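N-acetylglucosamine-6-phosphate deacetylase (Mycobacterium smegmatis, PDB 6FV4) probably removes the acetyl group from N-acetylglucosamine-6-phosphate, as a metal-dependent hydrolase of the NagA family that works in carbohydrate metabolism. Local coordinates at residues B[224-227]-B[228-232]; B[124-128]-B[129-133]. The protein carries 1 engineered substitution. One frame throughout, in Å; residues are numbered along the deposited sequence.

Contact 1 of 2, residues B[224-227]-B[228-232]. With CD (cadmium ion), chain J.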
loop_
_atom_site.group_PDB
_atom_site.type_symbol
_atom_site.label_atom_id
_atom_site.label_comp_id
_atom_site.label_asym_id
_atom_site.label_seq_id
_atom_site.Cartn_x
_atom_site.Cartn_y
_atom_site.Cartn_z
ATOM N N THR B 224 -5.741 15.092 -1.982
ATOM C CA THR B 224 -6.852 15.290 -2.916
ATOM C C THR B 224 -6.876 14.176 -3.956
ATOM O O THR B 224 -5.884 13.971 -4.657
ATOM C CB THR B 224 -6.732 16.640 -3.636
ATOM O OG1 THR B 224 -6.591 17.686 -2.678
ATOM C CG2 THR B 224 -7.957 16.908 -4.476
ATOM N N HIS B 225 -8.052 13.546 -4.117
ATOM C CA HIS B 225 -8.315 12.301 -4.841
ATOM C C HIS B 225 -7.053 11.542 -5.257
ATOM O O HIS B 225 -6.604 11.622 -6.411
ATOM C CB HIS B 225 -9.231 12.530 -6.057
ATOM C CG HIS B 225 -8.797 13.643 -6.969
ATOM N ND1 HIS B 225 -7.482 13.870 -7.304
ATOM C CD2 HIS B 225 -9.521 14.568 -7.642
ATOM C CE1 HIS B 225 -7.408 14.884 -8.145
ATOM N NE2 HIS B 225 -8.634 15.310 -8.381
ATOM N N LEU B 226 -6.491 10.821 -4.287
ATOM C CA LEU B 226 -5.285 10.019 -4.453
ATOM C C LEU B 226 -5.296 9.248 -5.763
ATOM O O LEU B 226 -6.301 8.634 -6.120
ATOM C CB LEU B 226 -5.157 9.036 -3.284
ATOM C CG LEU B 226 -3.734 8.537 -3.053
ATOM C CD1 LEU B 226 -2.908 9.566 -2.338
ATOM C CD2 LEU B 226 -3.741 7.231 -2.251
ATOM N N PHE B 227 -4.161 9.312 -6.468
ATOM C CA PHE B 227 -3.856 8.675 -7.749
ATOM C C PHE B 227 -4.399 9.455 -8.944
ATOM O O PHE B 227 -3.833 9.368 -10.040
ATOM C CB PHE B 227 -4.355 7.222 -7.795
ATOM C CG PHE B 227 -3.492 6.262 -7.010
ATOM C CD1 PHE B 227 -2.316 5.752 -7.559
ATOM C CD2 PHE B 227 -3.844 5.897 -5.716
ATOM C CE1 PHE B 227 -1.512 4.862 -6.836
ATOM C CE2 PHE B 227 -3.047 5.019 -4.984
ATOM C CZ PHE B 227 -1.873 4.497 -5.546
ATOM N N ASN B 228 -5.481 10.209 -8.769
ATOM C CA ASN B 228 -5.994 11.029 -9.870
ATOM C C ASN B 228 -5.272 12.363 -9.908
ATOM O O ASN B 228 -5.050 12.986 -8.866
ATOM C CB ASN B 228 -7.500 11.263 -9.746
ATOM C CG ASN B 228 -8.285 9.985 -9.797
ATOM O OD1 ASN B 228 -9.037 9.663 -8.869
ATOM N ND2 ASN B 228 -8.104 9.225 -10.870
ATOM N N ALA B 229 -4.889 12.791 -11.118
ATOM C CA ALA B 229 -4.205 14.074 -11.332
ATOM C C ALA B 229 -2.925 14.162 -10.506
ATOM O O ALA B 229 -2.604 15.193 -9.917
ATOM C CB ALA B 229 -5.128 15.257 -11.030
ATOM N N MET B 230 -2.175 13.072 -10.475
ATOM C CA MET B 230 -1.059 12.949 -9.560
ATOM C C MET B 230 -0.010 12.064 -10.213
ATOM O O MET B 230 -0.354 11.140 -10.950
ATOM C CB MET B 230 -1.567 12.358 -8.239
ATOM C CG MET B 230 -0.542 12.019 -7.202
ATOM S SD MET B 230 -1.432 11.429 -5.740
ATOM C CE MET B 230 -2.225 12.951 -5.206
ATOM N N ARG B 231 1.256 12.374 -9.970
ATOM C CA ARG B 231 2.339 11.542 -10.472
ATOM C C ARG B 231 2.190 10.112 -9.944
ATOM O O ARG B 231 1.837 9.917 -8.778
ATOM C CB ARG B 231 3.679 12.139 -10.041
ATOM C CG ARG B 231 4.889 11.306 -10.373
ATOM C CD ARG B 231 6.126 11.885 -9.716
ATOM N NE ARG B 231 6.519 13.149 -10.321
ATOM C CZ ARG B 231 7.730 13.395 -10.813
ATOM N NH1 ARG B 231 8.671 12.459 -10.769
ATOM N NH2 ARG B 231 7.997 14.578 -11.347
ATOM N N PRO B 232 2.414 9.093 -10.770
ATOM C CA PRO B 232 2.244 7.712 -10.304
ATOM C C PRO B 232 3.380 7.257 -9.395
ATOM O O PRO B 232 4.410 7.921 -9.243
ATOM C CB PRO B 232 2.238 6.901 -11.604
ATOM C CG PRO B 232 3.070 7.721 -12.534
ATOM C CD PRO B 232 2.704 9.144 -12.216
HETATM CD CD CD J . -9.461 17.316 -9.537
HETATM O O HOH W 1 -9.202 9.034 -6.120
HETATM O O HOH W 2 -9.387 15.785 -11.628
#
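H225 and N228 meet where the chain doubles back in a type II beta turn, closed by a hydrogen bond of 3.0 Å from N228 N to H225 O. The bond is bent, 139° at the hydrogen. A second, weak bond serves the backbone of the turn: F227 N points at the sulfur of M230, 3.5 Å from N to SD but nearly straight at 164°. M230 reaches it because its chain runs extended through CB and CG and bends only at the last torsion (chi3 -69°), which also lays CE against T224 O. Water 1 bridges two acceptors of the turn, donating to L226 O and, at 2.8 Å, to N228 OD1; N228 ND2 is held separately by H260 O.

Among the apolar touches, N228 CB lies over one face of the H225 ring, a CH-pi contact with CB 3.9 Å from the ring centroid, while T224 CG2 covers the opposite face. The N228 amide stands almost perpendicular to that ring. A229 CB approaches H225 CE1 obliquely at 3.7 Å, and L226 CD1 rests against M230 SD.

Metal coordination is the remaining element. H225 NE2 binds cadmium at 2.5 Å, alongside water 2, E138, H150 and H204; the ring is thus held on both faces, by T224 CG2 and N228 CB, while its NE2 binds the metal. This is one of the metal-binding loops at the strand ends of the amidohydrolase active site, and N228 and A229 are predicted to bind substrate there.

Contact 2 of 2, residues B[124-128]-B[129-133]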
loop_
_atom_site.group_PDB
_atom_site.type_symbol
_atom_site.label_atom_id
_atom_site.label_comp_id
_atom_site.label_asym_id
_atom_site.label_seq_id
_atom_site.Cartn_x
_atom_site.Cartn_y
_atom_site.Cartn_z
ATOM N N ALA B 124 -19.720 31.655 0.271
ATOM C CA ALA B 124 -19.701 31.911 1.713
ATOM C C ALA B 124 -21.093 32.271 2.229
ATOM O O ALA B 124 -21.456 31.920 3.354
ATOM C CB ALA B 124 -18.713 33.034 2.038
ATOM N N ARG B 125 -21.890 32.962 1.414
ATOM C CA ARG B 125 -23.257 33.283 1.816
ATOM C C ARG B 125 -24.111 32.021 1.920
ATOM O O ARG B 125 -24.970 31.900 2.808
ATOM C CB ARG B 125 -23.863 34.282 0.823
ATOM C CG ARG B 125 -25.310 34.638 1.119
ATOM C CD ARG B 125 -25.841 35.716 0.156
ATOM N NE ARG B 125 -27.294 35.622 0.094
ATOM C CZ ARG B 125 -27.943 34.910 -0.818
ATOM N NH1 ARG B 125 -27.259 34.264 -1.757
ATOM N NH2 ARG B 125 -29.272 34.849 -0.802
ATOM N N GLN B 126 -23.886 31.057 1.034
ATOM C CA GLN B 126 -24.632 29.808 1.155
ATOM C C GLN B 126 -24.114 28.921 2.283
ATOM O O GLN B 126 -24.892 28.148 2.851
ATOM C CB GLN B 126 -24.624 29.077 -0.181
ATOM C CG GLN B 126 -25.644 29.682 -1.143
ATOM C CD GLN B 126 -25.152 29.694 -2.549
ATOM O OE1 GLN B 126 -24.153 29.053 -2.866
ATOM N NE2 GLN B 126 -25.851 30.411 -3.419
ATOM N N VAL B 127 -22.833 29.017 2.641
ATOM C CA VAL B 127 -22.380 28.421 3.901
ATOM C C VAL B 127 -23.159 29.007 5.079
ATOM O O VAL B 127 -23.702 28.275 5.922
ATOM C CB VAL B 127 -20.863 28.617 4.079
ATOM C CG1 VAL B 127 -20.391 27.949 5.387
ATOM C CG2 VAL B 127 -20.099 28.020 2.892
ATOM N N ARG B 128 -23.226 30.346 5.156
ATOM C CA ARG B 128 -23.941 30.991 6.256
ATOM C C ARG B 128 -25.423 30.650 6.239
ATOM O O ARG B 128 -26.038 30.516 7.302
ATOM C CB ARG B 128 -23.721 32.511 6.213
ATOM C CG ARG B 128 -22.341 32.920 6.715
ATOM C CD ARG B 128 -22.151 34.436 6.795
ATOM N NE ARG B 128 -22.129 35.064 5.478
ATOM C CZ ARG B 128 -21.038 35.233 4.741
ATOM N NH1 ARG B 128 -19.859 34.795 5.172
ATOM N NH2 ARG B 128 -21.134 35.820 3.556
ATOM N N ALA B 129 -26.006 30.459 5.052
ATOM C CA ALA B 129 -27.400 30.038 4.967
ATOM C C ALA B 129 -27.606 28.566 5.322
ATOM O O ALA B 129 -28.745 28.156 5.554
ATOM C CB ALA B 129 -27.949 30.293 3.560
ATOM N N GLY B 130 -26.556 27.758 5.364
ATOM C CA GLY B 130 -26.735 26.369 5.747
ATOM C C GLY B 130 -26.947 25.388 4.614
ATOM O O GLY B 130 -27.220 24.208 4.880
ATOM N N LEU B 131 -26.818 25.826 3.360
ATOM C CA LEU B 131 -26.953 24.901 2.237
ATOM C C LEU B 131 -25.731 24.005 2.112
ATOM O O LEU B 131 -25.858 22.803 1.836
ATOM C CB LEU B 131 -27.173 25.673 0.936
ATOM C CG LEU B 131 -28.590 26.185 0.679
ATOM C CD1 LEU B 131 -28.788 27.610 1.218
ATOM C CD2 LEU B 131 -28.904 26.133 -0.810
ATOM N N ILE B 132 -24.542 24.581 2.282
ATOM C CA ILE B 132 -23.276 23.868 2.237
ATOM C C ILE B 132 -22.533 24.170 3.523
ATOM O O ILE B 132 -22.849 25.115 4.239
ATOM C CB ILE B 132 -22.427 24.256 1.013
ATOM C CG1 ILE B 132 -22.433 25.769 0.826
ATOM C CG2 ILE B 132 -22.989 23.609 -0.242
ATOM C CD1 ILE B 132 -21.419 26.235 -0.190
ATOM N N ASP B 133 -21.527 23.360 3.819
ATOM C CA ASP B 133 -20.863 23.450 5.107
ATOM C C ASP B 133 -19.462 24.040 5.025
ATOM O O ASP B 133 -18.815 24.228 6.064
ATOM C CB ASP B 133 -20.839 22.058 5.746
ATOM C CG ASP B 133 -22.240 21.483 5.909
ATOM O OD1 ASP B 133 -22.828 21.676 6.998
ATOM O OD2 ASP B 133 -22.770 20.867 4.943
HETATM O O HOH W 3 -23.369 25.781 7.201
#
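A129 N continues the helical pattern with a 2.9 Å hydrogen bond to R125 O, and then the helix stops. G130, at positive phi (93°), turns the chain, and the carbonyls of Q126 and V127 are taken up by G130 and L131. L131 N reaches back to Q126 O at 3.1 Å, almost in line with that carbonyl. G130 N bonds to V127 O at 3.0 Å from well above the carbonyl plane, and weakly to Q126 O as well. Water 3 lies within hydrogen-bonding distance of both V127 O and I132 O, and V127 CA sends its hydrogen nearly straight at I132 O, 3.4 Å from CA to O.

I132 carries CG1 between its backbone N and carbonyl carbon (chi1 45°), which brings CD1 to 3.8 Å from V127 CG2; the two side chains cross at about a right angle. I132 CG1 lies 4.1 Å from Q126 CB, and the I132 side chain also touches V93 of helix 86-98. The polar end of Q126 turns to T89 and D86 on that same helix. The two bonds back into the last turn and the positive phi of G130 make a Schellman motif, capping helix 113-129 before strand 134-138.

Going from the N terminus, contact 2 comes first: residues 124-133 end helix 113-129 and turn the chain into strand 134-138, whose last residue, E138, is a metal ligand. The parallel strands 174-179 and 199-202 follow, and after strand 222-223 contact 1 turns the chain at residues 225-228, with M230 coming back against the turn, before helix 240-246. Each contact closes only its own short turn; they are in series, neither nested nor crossed. The centres of contacts 1 and 2 are about 29 Å apart, on opposite sides of the chain's centre. Their nearest atoms stay about 16 Å apart. E138 and H225 nevertheless share the cadmium, linking the strand that contact 2 leads into with the loop of contact 1.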